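Local coordinates for protein Dye type peroxidase A (Streptomyces lividans 1326, PDB 6GZW) that is a haem peroxidase of the dye-decolourising family, which probably uses hydrogen peroxide to oxidise dyes and related substrates, at residues V221-I226 and G356-P361. Sequence-based numbering, arbitrary orientation.
Sequences VVVRRI and GLFAVP. With HEM (protoporphyrin IX containing Fe), chain C.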
loop_
_atom_site.group_PDB
_atom_site.type_symbol
_atom_site.label_atom_id
_atom_site.label_comp_id
_atom_site.label_asym_id
_atom_site.label_seq_id
_atom_site.Cartn_x
_atom_site.Cartn_y
_atom_site.Cartn_z
ATOM N N VAL A 221 -3.634 -11.108 20.834
ATOM C CA VAL A 221 -3.055 -11.056 19.484
ATOM C C VAL A 221 -1.539 -11.244 19.570
ATOM O O VAL A 221 -0.877 -10.670 20.444
ATOM C CB VAL A 221 -3.467 -9.761 18.744
ATOM C CG1 VAL A 221 -2.902 -8.512 19.379
ATOM C CG2 VAL A 221 -3.073 -9.817 17.265
ATOM N N VAL A 222 -1.003 -12.075 18.682
ATOM C CA VAL A 222 0.431 -12.141 18.441
ATOM C C VAL A 222 0.639 -11.661 17.016
ATOM O O VAL A 222 0.040 -12.215 16.089
ATOM C CB VAL A 222 0.993 -13.562 18.639
ATOM C CG1 VAL A 222 2.454 -13.646 18.192
ATOM C CG2 VAL A 222 0.815 -13.972 20.096
ATOM N N VAL A 223 1.431 -10.597 16.876
ATOM C CA VAL A 223 1.852 -10.016 15.601
ATOM C C VAL A 223 3.267 -10.508 15.355
ATOM O O VAL A 223 4.115 -10.424 16.258
ATOM C CB VAL A 223 1.865 -8.485 15.703
ATOM C CG1 VAL A 223 2.378 -7.837 14.424
ATOM C CG2 VAL A 223 0.489 -7.977 16.062
ATOM N N ARG A 224 3.528 -10.995 14.141
ATOM C CA ARG A 224 4.897 -11.323 13.701
ATOM C C ARG A 224 5.136 -10.736 12.339
ATOM O O ARG A 224 4.346 -10.975 11.414
ATOM C CB ARG A 224 5.122 -12.851 13.636
ATOM C CG ARG A 224 4.758 -13.584 14.930
ATOM C CD ARG A 224 5.744 -13.343 16.059
ATOM N NE ARG A 224 6.961 -14.132 15.872
ATOM C CZ ARG A 224 7.813 -14.467 16.839
ATOM N NH1 ARG A 224 7.655 -14.018 18.094
ATOM N NH2 ARG A 224 8.866 -15.248 16.540
ATOM N N ARG A 225 6.211 -9.956 12.209
ATOM C CA ARG A 225 6.642 -9.450 10.924
ATOM C C ARG A 225 7.544 -10.559 10.375
ATOM O O ARG A 225 8.682 -10.685 10.807
ATOM C CB ARG A 225 7.413 -8.128 11.052
ATOM C CG ARG A 225 7.835 -7.528 9.706
ATOM C CD ARG A 225 8.819 -6.389 9.905
ATOM N NE ARG A 225 9.246 -5.785 8.642
ATOM C CZ ARG A 225 8.512 -4.926 7.926
ATOM N NH1 ARG A 225 7.289 -4.590 8.316
ATOM N NH2 ARG A 225 8.988 -4.417 6.800
ATOM N N ILE A 226 7.033 -11.319 9.397
ATOM C CA ILE A 226 7.766 -12.464 8.888
ATOM C C ILE A 226 8.190 -12.160 7.461
ATOM O O ILE A 226 7.357 -12.099 6.558
ATOM C CB ILE A 226 6.917 -13.747 8.930
ATOM C CG1 ILE A 226 6.315 -13.952 10.319
ATOM C CG2 ILE A 226 7.771 -14.940 8.539
ATOM C CD1 ILE A 226 5.416 -15.164 10.407
ATOM N N GLY A 356 4.998 -8.900 18.548
ATOM C CA GLY A 356 4.241 -8.168 19.588
ATOM C C GLY A 356 3.180 -9.112 20.117
ATOM O O GLY A 356 2.664 -9.934 19.379
ATOM N N LEU A 357 2.917 -9.020 21.415
ATOM C CA LEU A 357 1.865 -9.768 22.081
ATOM C C LEU A 357 1.005 -8.771 22.840
ATOM O O LEU A 357 1.528 -8.074 23.719
ATOM C CB LEU A 357 2.462 -10.804 23.043
ATOM C CG LEU A 357 1.566 -11.435 24.100
ATOM C CD1 LEU A 357 0.384 -12.140 23.480
ATOM C CD2 LEU A 357 2.379 -12.382 24.972
ATOM N N PHE A 358 -0.276 -8.629 22.458
ATOM C CA PHE A 358 -1.147 -7.618 23.077
ATOM C C PHE A 358 -2.468 -8.195 23.583
ATOM O O PHE A 358 -3.017 -9.135 22.985
ATOM C CB PHE A 358 -1.379 -6.446 22.117
ATOM C CG PHE A 358 -0.107 -5.880 21.527
ATOM C CD1 PHE A 358 0.722 -5.036 22.259
ATOM C CD2 PHE A 358 0.276 -6.219 20.236
ATOM C CE1 PHE A 358 1.886 -4.533 21.711
ATOM C CE2 PHE A 358 1.448 -5.712 19.680
ATOM C CZ PHE A 358 2.261 -4.864 20.409
ATOM N N ALA A 359 -2.946 -7.626 24.697
ATOM C CA ALA A 359 -4.244 -7.953 25.267
ATOM C C ALA A 359 -5.293 -7.027 24.681
ATOM O O ALA A 359 -5.284 -5.813 24.959
ATOM C CB ALA A 359 -4.211 -7.795 26.779
ATOM N N VAL A 360 -6.219 -7.580 23.921
ATOM C CA VAL A 360 -7.208 -6.810 23.189
ATOM C C VAL A 360 -8.546 -7.064 23.896
ATOM O O VAL A 360 -9.147 -8.133 23.730
ATOM C CB VAL A 360 -7.213 -7.249 21.713
ATOM C CG1 VAL A 360 -8.374 -6.678 20.931
ATOM C CG2 VAL A 360 -5.888 -6.861 21.041
ATOM N N PRO A 361 -9.001 -6.106 24.724
ATOM C CA PRO A 361 -10.230 -6.363 25.497
ATOM C C PRO A 361 -11.493 -6.437 24.664
ATOM O O PRO A 361 -11.474 -6.309 23.431
ATOM C CB PRO A 361 -10.271 -5.173 26.450
ATOM C CG PRO A 361 -9.649 -4.079 25.639
ATOM C CD PRO A 361 -8.486 -4.758 25.001
HETATM C CHA HEM C . -1.935 -22.810 7.431
HETATM C CHB HEM C . 1.374 -20.214 5.032
HETATM C CHC HEM C . 3.225 -18.767 9.283
HETATM C CHD HEM C . -0.073 -21.350 11.651
HETATM C C1A HEM C . -1.205 -22.239 6.420
HETATM C C2A HEM C . -1.414 -22.492 5.032
HETATM C C3A HEM C . -0.479 -21.762 4.373
HETATM C C4A HEM C . 0.311 -21.066 5.346
HETATM C CMA HEM C . -0.281 -21.643 2.881
HETATM C CAA HEM C . -2.457 -23.405 4.403
HETATM C CBA HEM C . -3.802 -22.785 4.056
HETATM C CGA HEM C . -4.571 -22.420 5.281
HETATM O O1A HEM C . -5.264 -23.256 5.921
HETATM O O2A HEM C . -4.515 -21.234 5.718
HETATM C C1B HEM C . 2.161 -19.566 6.001
HETATM C C2B HEM C . 3.208 -18.647 5.700
HETATM C C3B HEM C . 3.756 -18.225 6.870
HETATM C C4B HEM C . 2.979 -18.922 7.941
HETATM C CMB HEM C . 3.657 -18.260 4.324
HETATM C CAB HEM C . 4.804 -17.212 7.116
HETATM C CBB HEM C . 5.080 -16.212 6.297
HETATM C C1C HEM C . 2.531 -19.374 10.307
HETATM C C2C HEM C . 2.809 -19.196 11.687
HETATM C C3C HEM C . 1.871 -19.953 12.367
HETATM C C4C HEM C . 1.008 -20.554 11.380
HETATM C CMC HEM C . 3.911 -18.392 12.307
HETATM C CAC HEM C . 1.717 -20.199 13.821
HETATM C CBC HEM C . 2.659 -20.096 14.771
HETATM C C1D HEM C . -0.868 -21.891 10.632
HETATM C C2D HEM C . -2.061 -22.684 10.982
HETATM C C3D HEM C . -2.587 -23.100 9.814
HETATM C C4D HEM C . -1.693 -22.541 8.759
HETATM C CMD HEM C . -2.616 -22.950 12.378
HETATM C CAD HEM C . -3.831 -23.960 9.655
HETATM C CBD HEM C . -3.526 -25.454 9.805
HETATM C CGD HEM C . -4.785 -26.259 9.713
HETATM O O1D HEM C . -5.146 -26.761 8.611
HETATM O O2D HEM C . -5.483 -26.404 10.737
HETATM N NA HEM C . -0.085 -21.444 6.609
HETATM N NB HEM C . 2.087 -19.710 7.330
HETATM N NC HEM C . 1.496 -20.230 10.133
HETATM N ND HEM C . -0.626 -21.904 9.310
HETATM FE FE HEM C . 0.700 -20.872 8.351
HETATM O O HOH W 1 -0.461 -19.265 8.393
#
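Val221 and Val223 pair with Phe358 and Gly356 in a buried antiparallel contact between strands 219-228 and 350-360, neighbours in the middle of the sheet. Each pair is closed by two backbone hydrogen bonds: Val221 N reaches Phe358 O at 3.0 Å, Phe358 N returns to Val221 O at 2.9 Å, and Val223 and Gly356 repeat the exchange, though the bond from Gly356 N to Val223 O is more bent (145° at the hydrogen). Between them lies the non-hydrogen-bonded pair Val222 and Leu357, whose methyls CG2 and CD1 meet at 3.9 Å on the other face of the sheet. Val221 CG1, set between the backbone N and the carbonyl carbon (chi1 66°), touches Phe358 CB at 3.8 Å and Val360 CG2 at the same distance. The Phe358 ring turns its edge to Val221 CG1 and Val223 CG2 and leans over Gly356, where a beta carbon would collide with CE2; Trp127 of strand 126-132 stacks on this ring. Farther along strand 219-228, Ile226 lies beyond the residues paired here and lays CG2 against the haem vinyl carbon CBB at 3.7 Å, with CD1 near CAB and CMC. An alanine here would probably open a gap beside the vinyl group and leave that edge of the porphyrin less firmly packed. Such central strand pairing, with strand 219-228 running on to the haem, fits the ferredoxin-like alpha/beta fold of dye-decolourising peroxidases, where the C-terminal domain holds the cofactor.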